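Local coordinates for protein JamJ (Lyngbya majuscula, PDB 5DOZ) that binds NADPH as the enoyl reductase of a polyketide synthase and probably reduces an enoyl-acyl carrier protein substrate with formation of a cyclopropane ring, at residues Gln10-Ser15 / Thr23-Glu28; Gly17-Leu22 / Asn53-Leu58. All coordinates share one frame; numbering follows the deposited sequence.

Interaction 1: residues Gln10-Ser15 / Thr23-Glu28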
ATOM      1  N   GLN A  10      -8.482 -18.572  10.413  1.00 31.16           N
ATOM      2  CA  GLN A  10      -7.300 -17.962   9.815  1.00 29.51           C
ATOM      3  C   GLN A  10      -7.143 -18.416   8.360  1.00 29.10           C
ATOM      4  O   GLN A  10      -7.408 -19.575   8.033  1.00 29.20           O
ATOM      5  CB  GLN A  10      -6.057 -18.338  10.620  1.00 29.92           C
ATOM      6  CG  GLN A  10      -4.766 -17.702  10.131  1.00 29.69           C
ATOM      7  CD  GLN A  10      -3.647 -17.830  11.141  1.00 30.10           C
ATOM      8  OE1 GLN A  10      -2.852 -18.766  11.085  1.00 30.95           O
ATOM      9  NE2 GLN A  10      -3.587 -16.893  12.083  1.00 29.51           N
ATOM     10  N   LEU A  11      -6.716 -17.502   7.492  1.00 27.76           N
ATOM     11  CA  LEU A  11      -6.498 -17.848   6.093  1.00 27.57           C
ATOM     12  C   LEU A  11      -5.148 -18.522   5.905  1.00 28.08           C
ATOM     13  O   LEU A  11      -4.105 -18.000   6.325  1.00 27.32           O
ATOM     14  CB  LEU A  11      -6.625 -16.621   5.189  1.00 26.41           C
ATOM     15  CG  LEU A  11      -6.675 -16.861   3.678  1.00 26.43           C
ATOM     16  CD1 LEU A  11      -7.953 -17.600   3.277  1.00 26.35           C
ATOM     17  CD2 LEU A  11      -6.548 -15.533   2.940  1.00 25.47           C
ATOM     18  N   LYS A  12      -5.184 -19.693   5.275  1.00 29.32           N
ATOM     19  CA  LYS A  12      -3.995 -20.505   5.054  1.00 30.67           C
ATOM     20  C   LYS A  12      -4.005 -21.091   3.644  1.00 32.04           C
ATOM     21  O   LYS A  12      -5.040 -21.124   2.976  1.00 31.88           O
ATOM     22  CB  LYS A  12      -3.911 -21.643   6.090  1.00 31.11           C
ATOM     23  CG  LYS A  12      -3.903 -21.210   7.557  1.00 30.64           C
ATOM     24  CD  LYS A  12      -2.615 -20.502   7.959  1.00 30.14           C
ATOM     25  CE  LYS A  12      -1.485 -21.485   8.227  1.00 30.79           C
ATOM     26  NZ  LYS A  12      -0.187 -20.766   8.362  1.00 29.96           N
ATOM     27  N   ILE A  13      -2.847 -21.556   3.199  1.00 33.99           N
ATOM     28  CA  ILE A  13      -2.742 -22.256   1.923  1.00 36.27           C
ATOM     29  C   ILE A  13      -1.855 -23.484   2.130  1.00 37.98           C
ATOM     30  O   ILE A  13      -0.768 -23.380   2.695  1.00 38.92           O
ATOM     31  CB  ILE A  13      -2.274 -21.302   0.784  1.00 35.51           C
ATOM     32  CG1 ILE A  13      -2.737 -21.811  -0.586  1.00 36.07           C
ATOM     33  CG2 ILE A  13      -0.773 -21.036   0.833  1.00 35.21           C
ATOM     34  CD1 ILE A  13      -2.825 -20.723  -1.639  1.00 35.86           C
ATOM     35  N   ALA A  14      -2.340 -24.652   1.715  1.00 40.50           N
ATOM     36  CA  ALA A  14      -1.636 -25.914   1.981  1.00 42.54           C
ATOM     37  C   ALA A  14      -0.494 -26.182   0.995  1.00 43.52           C
ATOM     38  O   ALA A  14       0.322 -27.084   1.208  1.00 45.42           O
ATOM     39  CB  ALA A  14      -2.616 -27.081   2.008  1.00 43.62           C
ATOM     40  N   SER A  15      -0.456 -25.400  -0.082  1.00 42.56           N
ATOM     41  CA  SER A  15       0.626 -25.442  -1.064  1.00 42.70           C
ATOM     42  C   SER A  15       0.584 -24.198  -1.950  1.00 41.35           C
ATOM     43  O   SER A  15      -0.484 -23.643  -2.201  1.00 40.75           O
ATOM     44  CB  SER A  15       0.532 -26.701  -1.927  1.00 44.41           C
ATOM     45  OG  SER A  15      -0.675 -26.713  -2.667  1.00 44.27           O
ATOM     46  N   THR A  23      -7.795 -21.378   2.090  1.00 36.69           N
ATOM     47  CA  THR A  23      -8.750 -22.005   2.988  1.00 37.25           C
ATOM     48  C   THR A  23      -8.753 -21.315   4.349  1.00 36.25           C
ATOM     49  O   THR A  23      -7.704 -20.924   4.860  1.00 34.91           O
ATOM     50  CB  THR A  23      -8.429 -23.512   3.160  1.00 39.23           C
ATOM     51  OG1 THR A  23      -8.245 -24.122   1.871  1.00 40.68           O
ATOM     52  CG2 THR A  23      -9.547 -24.244   3.908  1.00 39.64           C
ATOM     53  N   TRP A  24      -9.947 -21.161   4.919  1.00 36.48           N
ATOM     54  CA  TRP A  24     -10.098 -20.705   6.296  1.00 35.98           C
ATOM     55  C   TRP A  24      -9.992 -21.903   7.240  1.00 36.99           C
ATOM     56  O   TRP A  24     -10.854 -22.785   7.245  1.00 38.60           O
ATOM     57  CB  TRP A  24     -11.428 -19.973   6.484  1.00 35.53           C
ATOM     58  CG  TRP A  24     -11.512 -18.681   5.716  1.00 34.83           C
ATOM     59  CD1 TRP A  24     -12.148 -18.477   4.521  1.00 35.07           C
ATOM     60  CD2 TRP A  24     -10.938 -17.418   6.083  1.00 33.46           C
ATOM     61  NE1 TRP A  24     -12.005 -17.168   4.124  1.00 34.15           N
ATOM     62  CE2 TRP A  24     -11.266 -16.496   5.062  1.00 33.24           C
ATOM     63  CE3 TRP A  24     -10.177 -16.976   7.174  1.00 32.89           C
ATOM     64  CZ2 TRP A  24     -10.864 -15.154   5.101  1.00 32.19           C
ATOM     65  CZ3 TRP A  24      -9.772 -15.638   7.211  1.00 31.92           C
ATOM     66  CH2 TRP A  24     -10.118 -14.747   6.181  1.00 31.72           C
ATOM     67  N   VAL A  25      -8.913 -21.936   8.013  1.00 36.62           N
ATOM     68  CA  VAL A  25      -8.646 -23.018   8.957  1.00 38.01           C
ATOM     69  C   VAL A  25      -8.891 -22.520  10.387  1.00 38.16           C
ATOM     70  O   VAL A  25      -8.775 -21.322  10.664  1.00 37.50           O
ATOM     71  CB  VAL A  25      -7.194 -23.549   8.806  1.00 38.18           C
ATOM     72  CG1 VAL A  25      -6.914 -24.693   9.774  1.00 39.44           C
ATOM     73  CG2 VAL A  25      -6.929 -24.005   7.377  1.00 37.81           C
ATOM     74  N   SER A  26      -9.239 -23.444  11.281  1.00 39.32           N
ATOM     75  CA  SER A  26      -9.465 -23.139  12.696  1.00 39.31           C
ATOM     76  C   SER A  26      -8.332 -22.311  13.298  1.00 38.39           C
ATOM     77  O   SER A  26      -7.155 -22.587  13.058  1.00 38.53           O
ATOM     78  CB  SER A  26      -9.647 -24.436  13.489  1.00 40.40           C
ATOM     79  OG  SER A  26      -9.749 -24.174  14.879  1.00 40.76           O
ATOM     80  N   LEU A  27      -8.698 -21.288  14.069  1.00 38.36           N
ATOM     81  CA  LEU A  27      -7.721 -20.434  14.745  1.00 37.46           C
ATOM     82  C   LEU A  27      -7.890 -20.547  16.249  1.00 38.52           C
ATOM     83  O   LEU A  27      -8.959 -20.252  16.780  1.00 39.46           O
ATOM     84  CB  LEU A  27      -7.867 -18.971  14.302  1.00 35.90           C
ATOM     85  CG  LEU A  27      -7.113 -17.873  15.069  1.00 34.85           C
ATOM     86  CD1 LEU A  27      -5.615 -17.913  14.795  1.00 34.08           C
ATOM     87  CD2 LEU A  27      -7.683 -16.501  14.730  1.00 33.86           C
ATOM     88  N   GLU A  28      -6.835 -20.980  16.933  1.00 39.30           N
ATOM     89  CA  GLU A  28      -6.900 -21.112  18.383  1.00 40.39           C
ATOM     90  C   GLU A  28      -6.722 -19.773  19.089  1.00 39.54           C
ATOM     91  O   GLU A  28      -5.947 -18.917  18.648  1.00 38.13           O
ATOM     92  CB  GLU A  28      -5.929 -22.174  18.919  1.00 41.97           C
ATOM     93  CG  GLU A  28      -4.536 -22.186  18.307  1.00 42.02           C
ATOM     94  CD  GLU A  28      -3.909 -23.573  18.312  1.00 43.35           C
ATOM     95  OE1 GLU A  28      -4.505 -24.503  18.897  1.00 44.73           O
ATOM     96  OE2 GLU A  28      -2.816 -23.737  17.726  1.00 43.38           O
TER
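Gln10 and Lys12 pair antiparallel with Val25 and Thr23 through four backbone hydrogen bonds, and the short strands 10-13 and 23-26 are strongly twisted, their directions 118° apart. The bond from Gln10 N to Val25 O, 2.8 Å long, and the one from Thr23 N to Lys12 O, 2.9 Å, mark the two ends of this pairing. Between them lies the non-hydrogen-bonded pair Leu11 and Trp24. Leu11 works against one face of the indole: its CB sits 4.0 Å from the centroid of the six-membered ring in a CH-pi contact, while CD1 reaches 3.9 Å from Trp24 CE2. With CG anti to the backbone N (chi1 -169°) and chi2 at 67°, CD1 comes to stand over the centre of the indole. The ring's rotation is further fixed by a bond from Trp24 NE1 to Asn314 O. An alanine at Trp24 would probably leave Leu11 without its aromatic platform and the Asn314 carbonyl without this donor. On the other face, shared with Gln10 and Thr23, Val25 CG2 touches Lys12 CB at 4.0 Å; the lysine then bends away to give NZ to the carbonyls of Asp72 and Leu74. At the far end, Leu27 CD1 packs 3.5 Å from Gln10 NE2, an amide nitrogen whose hydrogen bond goes to Ser110 OG. The arrangement is a two-stranded beta hairpin, packed by its Leu11 and Trp24 face against helix 317-326 in this medium-chain dehydrogenase-like enoyl reductase.

Interaction 2: residues Gly17-Leu22 / Asn53-Leu58; sequences GLLKNL and NALGML
Leu19 meets the end of helix 48-54 through a single methyl. Its CB starts the side chain with CG anti to the carbonyl carbon (chi1 -58°), and from CG the CD2 branch is the one that reaches the helix end. That methyl lies 3.6 Å from Ala54 CB and 4.0 Å from Leu55 CD2, bridging two successive residues where the helix finishes. Leu55 answers with the same branch, whose CD2 also packs 3.4 Å from Gly17 O, against the backbone of the loop. One polar bond accompanies these apolar touches: Gly17 N donates to Ala54 O over 3.1 Å, in the carbonyl plane and on a lone pair, although the hydrogen bond is bent, with 148° at the hydrogen. A carbonyl near the helix terminus thus receives a donor from the loop. Just beyond, Gly56 leaves the helix with positive phi in a Schellman motif. Gly17 itself has phi 104°, a conformation in which a CB would be jammed against the preceding carbonyl. Segment 17-22 belongs to the connection between strands 9-13 and 22-26. The loop, the end of helix 48-54 and helix 317-326 meet here: Leu19 touches Arg322 and Gln325, and Leu55 touches Gln325 too.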
ATOM      1  N   GLY A  17       1.161 -21.643  -5.394  1.00 39.30           N
ATOM      2  CA  GLY A  17       0.961 -21.671  -6.850  1.00 39.22           C
ATOM      3  C   GLY A  17      -0.432 -21.483  -7.423  1.00 39.31           C
ATOM      4  O   GLY A  17      -0.569 -21.071  -8.578  1.00 40.04           O
ATOM      5  N   LEU A  18      -1.462 -21.792  -6.636  1.00 39.24           N
ATOM      6  CA  LEU A  18      -2.857 -21.705  -7.095  1.00 39.16           C
ATOM      7  C   LEU A  18      -3.759 -21.059  -6.038  1.00 38.60           C
ATOM      8  O   LEU A  18      -3.708 -21.431  -4.863  1.00 39.24           O
ATOM      9  CB  LEU A  18      -3.397 -23.098  -7.455  1.00 40.22           C
ATOM     10  CG  LEU A  18      -2.685 -23.923  -8.538  1.00 41.08           C
ATOM     11  CD1 LEU A  18      -2.804 -25.413  -8.246  1.00 42.25           C
ATOM     12  CD2 LEU A  18      -3.201 -23.596  -9.935  1.00 40.78           C
ATOM     13  N   LEU A  19      -4.587 -20.101  -6.457  1.00 37.72           N
ATOM     14  CA  LEU A  19      -5.439 -19.347  -5.524  1.00 36.68           C
ATOM     15  C   LEU A  19      -6.589 -20.173  -4.963  1.00 37.03           C
ATOM     16  O   LEU A  19      -7.100 -19.883  -3.880  1.00 35.84           O
ATOM     17  CB  LEU A  19      -5.982 -18.069  -6.180  1.00 36.41           C
ATOM     18  CG  LEU A  19      -4.995 -17.027  -6.725  1.00 35.68           C
ATOM     19  CD1 LEU A  19      -5.742 -15.785  -7.183  1.00 35.32           C
ATOM     20  CD2 LEU A  19      -3.933 -16.656  -5.702  1.00 34.86           C
ATOM     21  N   LYS A  20      -6.976 -21.209  -5.705  1.00 38.11           N
ATOM     22  CA  LYS A  20      -8.081 -22.099  -5.345  1.00 39.05           C
ATOM     23  C   LYS A  20      -7.942 -22.705  -3.944  1.00 38.99           C
ATOM     24  O   LYS A  20      -8.946 -22.945  -3.264  1.00 39.44           O
ATOM     25  CB  LYS A  20      -8.196 -23.219  -6.389  1.00 40.39           C
ATOM     26  CG  LYS A  20      -9.424 -24.102  -6.238  1.00 41.43           C
ATOM     27  CD  LYS A  20      -9.362 -25.315  -7.153  1.00 42.50           C
ATOM     28  CE  LYS A  20     -10.353 -26.370  -6.684  1.00 43.94           C
ATOM     29  NZ  LYS A  20     -10.539 -27.460  -7.677  1.00 45.81           N
ATOM     30  N   ASN A  21      -6.701 -22.936  -3.519  1.00 38.58           N
ATOM     31  CA  ASN A  21      -6.425 -23.623  -2.258  1.00 39.02           C
ATOM     32  C   ASN A  21      -6.346 -22.717  -1.027  1.00 38.29           C
ATOM     33  O   ASN A  21      -5.853 -23.139   0.024  1.00 39.05           O
ATOM     34  CB  ASN A  21      -5.158 -24.476  -2.382  1.00 39.93           C
ATOM     35  CG  ASN A  21      -5.275 -25.536  -3.460  1.00 41.34           C
ATOM     36  OD1 ASN A  21      -6.123 -26.427  -3.379  1.00 42.62           O
ATOM     37  ND2 ASN A  21      -4.427 -25.442  -4.478  1.00 41.29           N
ATOM     38  N   LEU A  22      -6.823 -21.479  -1.164  1.00 37.24           N
ATOM     39  CA  LEU A  22      -6.960 -20.565  -0.032  1.00 35.99           C
ATOM     40  C   LEU A  22      -8.115 -21.033   0.847  1.00 36.90           C
ATOM     41  O   LEU A  22      -9.265 -21.084   0.404  1.00 37.81           O
ATOM     42  CB  LEU A  22      -7.192 -19.124  -0.505  1.00 34.62           C
ATOM     43  CG  LEU A  22      -5.986 -18.367  -1.076  1.00 33.65           C
ATOM     44  CD1 LEU A  22      -6.436 -17.168  -1.899  1.00 32.92           C
ATOM     45  CD2 LEU A  22      -5.017 -17.950   0.022  1.00 32.35           C
ATOM     46  N   ASN A  53       2.508 -14.011  -2.477  1.00 29.95           N
ATOM     47  CA  ASN A  53       2.666 -15.096  -1.502  1.00 30.16           C
ATOM     48  C   ASN A  53       1.811 -16.319  -1.816  1.00 30.65           C
ATOM     49  O   ASN A  53       2.262 -17.456  -1.665  1.00 31.09           O
ATOM     50  CB  ASN A  53       2.356 -14.606  -0.086  1.00 29.36           C
ATOM     51  CG  ASN A  53       3.507 -13.840   0.531  1.00 29.67           C
ATOM     52  OD1 ASN A  53       4.675 -14.114   0.247  1.00 30.32           O
ATOM     53  ND2 ASN A  53       3.186 -12.874   1.382  1.00 28.61           N
ATOM     54  N   ALA A  54       0.574 -16.078  -2.244  1.00 30.78           N
ATOM     55  CA  ALA A  54      -0.345 -17.154  -2.586  1.00 31.66           C
ATOM     56  C   ALA A  54       0.177 -17.978  -3.771  1.00 32.99           C
ATOM     57  O   ALA A  54      -0.028 -19.189  -3.827  1.00 33.14           O
ATOM     58  CB  ALA A  54      -1.729 -16.597  -2.872  1.00 31.23           C
ATOM     59  N   LEU A  55       0.866 -17.312  -4.696  1.00 33.74           N
ATOM     60  CA  LEU A  55       1.478 -17.979  -5.847  1.00 34.95           C
ATOM     61  C   LEU A  55       2.894 -18.466  -5.536  1.00 36.19           C
ATOM     62  O   LEU A  55       3.523 -19.134  -6.357  1.00 36.97           O
ATOM     63  CB  LEU A  55       1.471 -17.061  -7.075  1.00 34.44           C
ATOM     64  CG  LEU A  55       0.099 -16.584  -7.571  1.00 34.28           C
ATOM     65  CD1 LEU A  55       0.250 -15.665  -8.778  1.00 33.93           C
ATOM     66  CD2 LEU A  55      -0.818 -17.758  -7.897  1.00 34.46           C
ATOM     67  N   GLY A  56       3.382 -18.126  -4.345  1.00 36.90           N
ATOM     68  CA  GLY A  56       4.680 -18.583  -3.857  1.00 38.79           C
ATOM     69  C   GLY A  56       5.852 -17.918  -4.544  1.00 40.31           C
ATOM     70  O   GLY A  56       6.775 -18.593  -4.999  1.00 42.18           O
ATOM     71  N   MET A  57       5.826 -16.592  -4.596  1.00 40.34           N
ATOM     72  CA  MET A  57       6.816 -15.836  -5.356  1.00 42.07           C
ATOM     73  C   MET A  57       7.708 -14.949  -4.489  1.00 41.79           C
ATOM     74  O   MET A  57       8.474 -14.136  -5.007  1.00 42.32           O
ATOM     75  CB  MET A  57       6.127 -15.022  -6.453  1.00 43.34           C
ATOM     76  CG  MET A  57       5.515 -15.890  -7.541  1.00 45.99           C
ATOM     77  SD  MET A  57       4.511 -14.951  -8.704  1.00 50.68           S
ATOM     78  CE  MET A  57       4.411 -16.126 -10.056  1.00 49.52           C
ATOM     79  N   LEU A  58       7.607 -15.116  -3.174  1.00 41.05           N
ATOM     80  CA  LEU A  58       8.481 -14.414  -2.233  1.00 41.77           C
ATOM     81  C   LEU A  58       9.090 -15.388  -1.225  1.00 42.50           C
ATOM     82  O   LEU A  58       9.362 -15.025  -0.080  1.00 41.85           O
ATOM     83  CB  LEU A  58       7.718 -13.295  -1.513  1.00 40.41           C
ATOM     84  CG  LEU A  58       7.321 -12.057  -2.324  1.00 39.95           C
ATOM     85  CD1 LEU A  58       6.258 -11.252  -1.585  1.00 38.71           C
ATOM     86  CD2 LEU A  58       8.534 -11.194  -2.646  1.00 40.34           C
TER

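How the interactions relate
The centres of interaction 1 and interaction 2 are about 13 Å apart on one side of the chain's centre, and the hairpin is common to both: interaction 1 pairs its strands, 9-13 and 22-26, while interaction 2 brings the loop joining them to the end of helix 48-54. Along the sequence the segments alternate, 10-15, 17-22, 23-28 and 53-58. Ile13 provides the direct link, its CD1 packing 3.4 Å from Leu18 O and 3.9 Å from Leu22 CD2. Helix 317-326 lies beside both, touching Leu11 and Trp24 as well as Leu19 and Leu55. One small hairpin thereby ties together early and late parts of the chain, with the side chain of Leu55 about 12 Å from the bound NADPH.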